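Local coordinates for DUF1611 domain-containing protein (Anabaena variabilis, PDB 2OBN), which is of unknown function but pairs a Rossmann-like domain with a P-loop NTPase-like domain, and so probably binds a nucleotide, at residues V302-E313 against T327-F337. The protein carries 2 engineered substitutions. Residues are numbered along the deposited sequence; the frame is centred on the assembly and turned at random.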
ATOM      1  N   VAL B 302       9.433  17.052  14.335  1.00 36.41           N
ATOM      2  CA  VAL B 302       9.738  18.359  14.921  1.00 36.49           C
ATOM      3  C   VAL B 302       8.989  18.667  16.187  1.00 35.90           C
ATOM      4  O   VAL B 302       9.305  19.636  16.859  1.00 36.23           O
ATOM      5  CB  VAL B 302       9.505  19.531  13.909  1.00 36.65           C
ATOM      6  CG1 VAL B 302      10.400  19.368  12.693  1.00 31.95           C
ATOM      7  CG2 VAL B 302       8.028  19.637  13.494  1.00 37.04           C
ATOM      8  N   GLY B 303       7.992  17.852  16.499  1.00 35.97           N
ATOM      9  CA  GLY B 303       7.173  18.062  17.669  1.00 35.58           C
ATOM     10  C   GLY B 303       6.078  17.025  17.753  1.00 36.86           C
ATOM     11  O   GLY B 303       5.851  16.235  16.825  1.00 35.78           O
ATOM     12  N   ILE B 304       5.384  17.039  18.876  1.00 37.48           N
ATOM     13  CA  ILE B 304       4.353  16.083  19.142  1.00 38.00           C
ATOM     14  C   ILE B 304       3.027  16.788  19.363  1.00 38.21           C
ATOM     15  O   ILE B 304       2.948  17.725  20.147  1.00 38.67           O
ATOM     16  CB  ILE B 304       4.768  15.210  20.365  1.00 39.31           C
ATOM     17  CG1 ILE B 304       5.988  14.361  19.972  1.00 41.94           C
ATOM     18  CG2 ILE B 304       3.604  14.305  20.820  1.00 41.68           C
ATOM     19  CD1 ILE B 304       6.639  13.641  21.081  1.00 47.77           C
ATOM     20  N   ALA B 305       2.000  16.346  18.633  1.00 38.43           N
ATOM     21  CA  ALA B 305       0.628  16.821  18.807  1.00 37.58           C
ATOM     22  C   ALA B 305      -0.097  15.811  19.724  1.00 39.00           C
ATOM     23  O   ALA B 305      -0.515  14.731  19.300  1.00 38.28           O
ATOM     24  CB  ALA B 305      -0.065  16.957  17.494  1.00 36.89           C
ATOM     25  N   LEU B 306      -0.248  16.185  20.985  1.00 38.63           N
ATOM     26  CA  LEU B 306      -0.822  15.311  21.988  1.00 39.40           C
ATOM     27  C   LEU B 306      -2.340  15.450  22.081  1.00 38.62           C
ATOM     28  O   LEU B 306      -2.849  16.531  22.368  1.00 37.39           O
ATOM     29  CB  LEU B 306      -0.168  15.631  23.340  1.00 38.67           C
ATOM     30  CG  LEU B 306      -0.292  14.609  24.459  1.00 41.91           C
ATOM     31  CD1 LEU B 306       0.404  13.280  24.124  1.00 43.50           C
ATOM     32  CD2 LEU B 306       0.300  15.208  25.737  1.00 41.46           C
ATOM     33  N   ASN B 307      -3.062  14.356  21.830  1.00 38.29           N
ATOM     34  CA  ASN B 307      -4.514  14.360  21.949  1.00 37.86           C
ATOM     35  C   ASN B 307      -4.827  14.094  23.422  1.00 38.26           C
ATOM     36  O   ASN B 307      -4.614  12.981  23.925  1.00 36.48           O
ATOM     37  CB  ASN B 307      -5.134  13.329  20.986  1.00 38.83           C
ATOM     38  CG  ASN B 307      -6.668  13.274  21.050  1.00 38.93           C
ATOM     39  OD1 ASN B 307      -7.281  13.750  21.990  1.00 40.11           O
ATOM     40  ND2 ASN B 307      -7.282  12.659  20.035  1.00 38.93           N
ATOM     41  N   THR B 308      -5.299  15.144  24.103  1.00 38.48           N
ATOM     42  CA  THR B 308      -5.642  15.104  25.523  1.00 37.43           C
ATOM     43  C   THR B 308      -7.133  15.306  25.783  1.00 38.51           C
ATOM     44  O   THR B 308      -7.522  15.533  26.917  1.00 37.61           O
ATOM     45  CB  THR B 308      -4.925  16.240  26.289  1.00 38.58           C
ATOM     46  OG1 THR B 308      -5.451  17.514  25.874  1.00 33.02           O
ATOM     47  CG2 THR B 308      -3.402  16.205  26.087  1.00 37.07           C
ATOM     48  N   ALA B 309      -7.972  15.182  24.755  1.00 39.74           N
ATOM     49  CA  ALA B 309      -9.413  15.478  24.883  1.00 39.96           C
ATOM     50  C   ALA B 309     -10.137  14.798  26.039  1.00 39.78           C
ATOM     51  O   ALA B 309     -11.082  15.356  26.614  1.00 40.73           O
ATOM     52  CB  ALA B 309     -10.131  15.178  23.562  1.00 41.62           C
ATOM     53  N   HIS B 310      -9.685  13.603  26.385  1.00 38.97           N
ATOM     54  CA  HIS B 310     -10.265  12.828  27.470  1.00 38.41           C
ATOM     55  C   HIS B 310      -9.868  13.301  28.885  1.00 38.86           C
ATOM     56  O   HIS B 310     -10.404  12.801  29.877  1.00 38.81           O
ATOM     57  CB  HIS B 310      -9.881  11.352  27.292  1.00 37.74           C
ATOM     58  CG  HIS B 310      -8.399  11.096  27.314  1.00 38.10           C
ATOM     59  ND1 HIS B 310      -7.564  11.448  26.273  1.00 35.71           N
ATOM     60  CD2 HIS B 310      -7.612  10.493  28.236  1.00 35.82           C
ATOM     61  CE1 HIS B 310      -6.325  11.094  26.559  1.00 36.59           C
ATOM     62  NE2 HIS B 310      -6.326  10.504  27.742  1.00 37.98           N
ATOM     63  N   LEU B 311      -8.932  14.244  28.973  1.00 38.94           N
ATOM     64  CA  LEU B 311      -8.399  14.722  30.250  1.00 39.21           C
ATOM     65  C   LEU B 311      -8.935  16.083  30.646  1.00 39.18           C
ATOM     66  O   LEU B 311      -9.411  16.824  29.802  1.00 37.37           O
ATOM     67  CB  LEU B 311      -6.874  14.847  30.143  1.00 38.58           C
ATOM     68  CG  LEU B 311      -6.110  13.570  29.833  1.00 39.40           C
ATOM     69  CD1 LEU B 311      -4.633  13.874  29.614  1.00 36.86           C
ATOM     70  CD2 LEU B 311      -6.310  12.540  30.954  1.00 40.24           C
ATOM     71  N   ASP B 312      -8.868  16.396  31.941  1.00 40.26           N
ATOM     72  CA  ASP B 312      -9.209  17.747  32.421  1.00 41.61           C
ATOM     73  C   ASP B 312      -8.035  18.660  32.001  1.00 41.79           C
ATOM     74  O   ASP B 312      -6.962  18.164  31.626  1.00 42.13           O
ATOM     75  CB  ASP B 312      -9.515  17.778  33.941  1.00 40.71           C
ATOM     76  CG  ASP B 312      -8.318  17.413  34.815  1.00 41.35           C
ATOM     77  OD1 ASP B 312      -7.177  17.805  34.509  1.00 50.72           O
ATOM     78  OD2 ASP B 312      -8.520  16.750  35.844  1.00 47.10           O
ATOM     79  N   GLU B 313      -8.230  19.969  32.050  1.00 42.62           N
ATOM     80  CA  GLU B 313      -7.203  20.932  31.578  1.00 43.95           C
ATOM     81  C   GLU B 313      -5.875  20.816  32.318  1.00 42.05           C
ATOM     82  O   GLU B 313      -4.805  20.939  31.721  1.00 41.49           O
ATOM     83  CB  GLU B 313      -7.712  22.384  31.690  1.00 44.14           C
ATOM     84  CG  GLU B 313      -6.912  23.388  30.828  1.00 47.22           C
ATOM     85  CD  GLU B 313      -7.400  24.835  30.959  1.00 47.32           C
ATOM     86  OE1 GLU B 313      -8.081  25.167  31.955  1.00 55.48           O
ATOM     87  OE2 GLU B 313      -7.087  25.662  30.075  1.00 56.11           O
ATOM     88  N   THR B 327      10.566  13.328  25.543  1.00 40.52           N
ATOM     89  CA  THR B 327      11.046  13.387  24.154  1.00 39.57           C
ATOM     90  C   THR B 327      12.035  14.481  23.809  1.00 39.60           C
ATOM     91  O   THR B 327      12.778  14.354  22.840  1.00 40.95           O
ATOM     92  CB  THR B 327       9.848  13.569  23.210  1.00 39.42           C
ATOM     93  OG1 THR B 327       9.253  14.862  23.421  1.00 36.21           O
ATOM     94  CG2 THR B 327       8.823  12.468  23.455  1.00 37.21           C
ATOM     95  N   GLY B 328      12.025  15.564  24.579  1.00 40.57           N
ATOM     96  CA  GLY B 328      12.880  16.707  24.323  1.00 40.27           C
ATOM     97  C   GLY B 328      12.399  17.561  23.156  1.00 41.53           C
ATOM     98  O   GLY B 328      13.148  18.412  22.676  1.00 41.35           O
ATOM     99  N   LEU B 329      11.151  17.354  22.715  1.00 40.49           N
ATOM    100  CA  LEU B 329      10.586  18.089  21.588  1.00 38.91           C
ATOM    101  C   LEU B 329       9.407  18.967  21.995  1.00 38.40           C
ATOM    102  O   LEU B 329       8.729  18.679  23.001  1.00 37.43           O
ATOM    103  CB  LEU B 329      10.052  17.107  20.530  1.00 38.94           C
ATOM    104  CG  LEU B 329      11.057  16.228  19.796  1.00 36.63           C
ATOM    105  CD1 LEU B 329      10.321  15.232  18.929  1.00 39.14           C
ATOM    106  CD2 LEU B 329      12.011  17.085  18.974  1.00 35.33           C
ATOM    107  N   PRO B 330       9.129  20.014  21.188  1.00 37.19           N
ATOM    108  CA  PRO B 330       7.960  20.862  21.379  1.00 37.41           C
ATOM    109  C   PRO B 330       6.667  20.046  21.369  1.00 38.41           C
ATOM    110  O   PRO B 330       6.566  19.056  20.637  1.00 39.11           O
ATOM    111  CB  PRO B 330       7.988  21.778  20.160  1.00 38.14           C
ATOM    112  CG  PRO B 330       9.391  21.802  19.730  1.00 38.48           C
ATOM    113  CD  PRO B 330       9.952  20.470  20.051  1.00 36.73           C
ATOM    114  N   CYS B 331       5.684  20.449  22.162  1.00 38.64           N
ATOM    115  CA  CYS B 331       4.453  19.671  22.247  1.00 38.88           C
ATOM    116  C   CYS B 331       3.282  20.423  22.808  1.00 37.68           C
ATOM    117  O   CYS B 331       3.414  21.189  23.758  1.00 38.41           O
ATOM    118  CB  CYS B 331       4.660  18.436  23.129  1.00 37.43           C
ATOM    119  SG  CYS B 331       3.119  17.522  23.544  1.00 38.89           S
ATOM    120  N   THR B 332       2.127  20.182  22.203  1.00 38.14           N
ATOM    121  CA  THR B 332       0.873  20.705  22.717  1.00 37.30           C
ATOM    122  C   THR B 332      -0.280  19.941  22.092  1.00 36.09           C
ATOM    123  O   THR B 332      -0.087  19.143  21.178  1.00 32.80           O
ATOM    124  CB  THR B 332       0.690  22.221  22.424  1.00 36.69           C
ATOM    125  OG1 THR B 332      -0.438  22.721  23.168  1.00 35.58           O
ATOM    126  CG2 THR B 332       0.458  22.465  20.934  1.00 36.19           C
ATOM    127  N   ASP B 333      -1.475  20.194  22.617  1.00 38.79           N
ATOM    128  CA  ASP B 333      -2.720  19.717  22.027  1.00 38.72           C
ATOM    129  C   ASP B 333      -3.134  20.903  21.138  1.00 39.88           C
ATOM    130  O   ASP B 333      -3.559  21.950  21.643  1.00 40.53           O
ATOM    131  CB  ASP B 333      -3.750  19.411  23.115  1.00 39.31           C
ATOM    132  CG  ASP B 333      -5.023  18.825  22.554  1.00 38.54           C
ATOM    133  OD1 ASP B 333      -5.351  19.139  21.391  1.00 37.78           O
ATOM    134  OD2 ASP B 333      -5.698  18.064  23.268  1.00 36.10           O
ATOM    135  N   VAL B 334      -2.990  20.753  19.826  1.00 39.76           N
ATOM    136  CA  VAL B 334      -3.257  21.865  18.897  1.00 41.80           C
ATOM    137  C   VAL B 334      -4.731  22.258  18.764  1.00 43.06           C
ATOM    138  O   VAL B 334      -5.058  23.408  18.433  1.00 44.17           O
ATOM    139  CB  VAL B 334      -2.643  21.612  17.488  1.00 41.73           C
ATOM    140  CG1 VAL B 334      -1.162  21.289  17.613  1.00 40.81           C
ATOM    141  CG2 VAL B 334      -3.371  20.502  16.738  1.00 42.08           C
ATOM    142  N   VAL B 335      -5.607  21.297  19.012  1.00 43.92           N
ATOM    143  CA  VAL B 335      -7.045  21.522  18.968  1.00 44.85           C
ATOM    144  C   VAL B 335      -7.428  22.308  20.212  1.00 44.93           C
ATOM    145  O   VAL B 335      -8.135  23.317  20.150  1.00 44.61           O
ATOM    146  CB  VAL B 335      -7.807  20.169  18.930  1.00 44.77           C
ATOM    147  CG1 VAL B 335      -9.314  20.349  19.137  1.00 46.75           C
ATOM    148  CG2 VAL B 335      -7.520  19.439  17.617  1.00 46.33           C
ATOM    149  N   ARG B 336      -6.903  21.853  21.341  1.00 45.31           N
ATOM    150  CA  ARG B 336      -7.231  22.423  22.644  1.00 43.68           C
ATOM    151  C   ARG B 336      -6.562  23.748  22.983  1.00 42.34           C
ATOM    152  O   ARG B 336      -7.207  24.636  23.551  1.00 41.00           O
ATOM    153  CB  ARG B 336      -6.876  21.392  23.710  1.00 44.07           C
ATOM    154  CG  ARG B 336      -7.370  21.688  25.085  1.00 40.71           C
ATOM    155  CD  ARG B 336      -7.330  20.416  25.905  1.00 41.85           C
ATOM    156  NE  ARG B 336      -8.148  20.527  27.103  1.00 40.79           N
ATOM    157  CZ  ARG B 336      -8.440  19.517  27.915  1.00 37.12           C
ATOM    158  NH1 ARG B 336      -7.977  18.287  27.675  1.00 39.11           N
ATOM    159  NH2 ARG B 336      -9.203  19.745  28.973  1.00 42.84           N
ATOM    160  N   PHE B 337      -5.279  23.876  22.652  1.00 41.81           N
ATOM    161  CA  PHE B 337      -4.513  25.066  23.016  1.00 41.64           C
ATOM    162  C   PHE B 337      -3.951  25.894  21.860  1.00 42.60           C
ATOM    163  O   PHE B 337      -3.317  26.920  22.106  1.00 43.98           O
ATOM    164  CB  PHE B 337      -3.366  24.669  23.944  1.00 40.85           C
ATOM    165  CG  PHE B 337      -3.803  23.917  25.165  1.00 43.15           C
ATOM    166  CD1 PHE B 337      -4.501  24.564  26.184  1.00 42.18           C
ATOM    167  CD2 PHE B 337      -3.491  22.570  25.322  1.00 42.23           C
ATOM    168  CE1 PHE B 337      -4.898  23.877  27.324  1.00 45.34           C
ATOM    169  CE2 PHE B 337      -3.885  21.869  26.471  1.00 42.68           C
ATOM    170  CZ  PHE B 337      -4.585  22.526  27.472  1.00 43.08           C
TER
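Ile304 N donates to Pro330 O (2.9 Å) and Leu306 N to Thr332 O (3.0 Å), pairing two parallel strands of a beta-alpha-beta crossover in which helix 313-327 makes the connection. This last step of the sheet of the P-loop domain illustrates how a short edge strand can be tied both by its own backbone bonds and by the residues just after it. A weak bond from Thr332 N to Ile304 O completes the backbone ladder, and Cys331 SG packs against Leu306 CB.

Beyond the strands, side chains take over. Asp333 OD2 accepts from Thr308 OG1 (2.7 Å) through its anti lone pair, and from Thr308 N (3.1 Å) above the carboxylate plane. With CG anti to the backbone nitrogen (chi1 -176°), the carboxylate reaches Thr308 while its OD1 N-caps the following short helix by accepting from Arg336 N.

One turn later, the extended Arg336 crosses Thr308 at about a right angle. NH1 donates to Thr308 OG1, so that hydroxyl relays between guanidinium and carboxylate; NH1 and NH2 both grip Leu311 O, at the end of the type I turn Thr308-Leu311. A leucine in place of Arg336 would probably leave Leu311 O without both donors and Thr308 OG1 without its guanidinium partner, so that the far end of the turn could shift relative to the short helix.

Farther out, helix 313-327 flanks this end through Ala316, which touches Thr308 and Arg336, while Asp312 caps its start at Ala315 N. Phe337 receives Arg336 CG over the centre of one ring face, and Glu313 OE2 lies at the ring edge, 3.9 Å from Phe337 CE1, its carboxylate nearly coplanar with the ring.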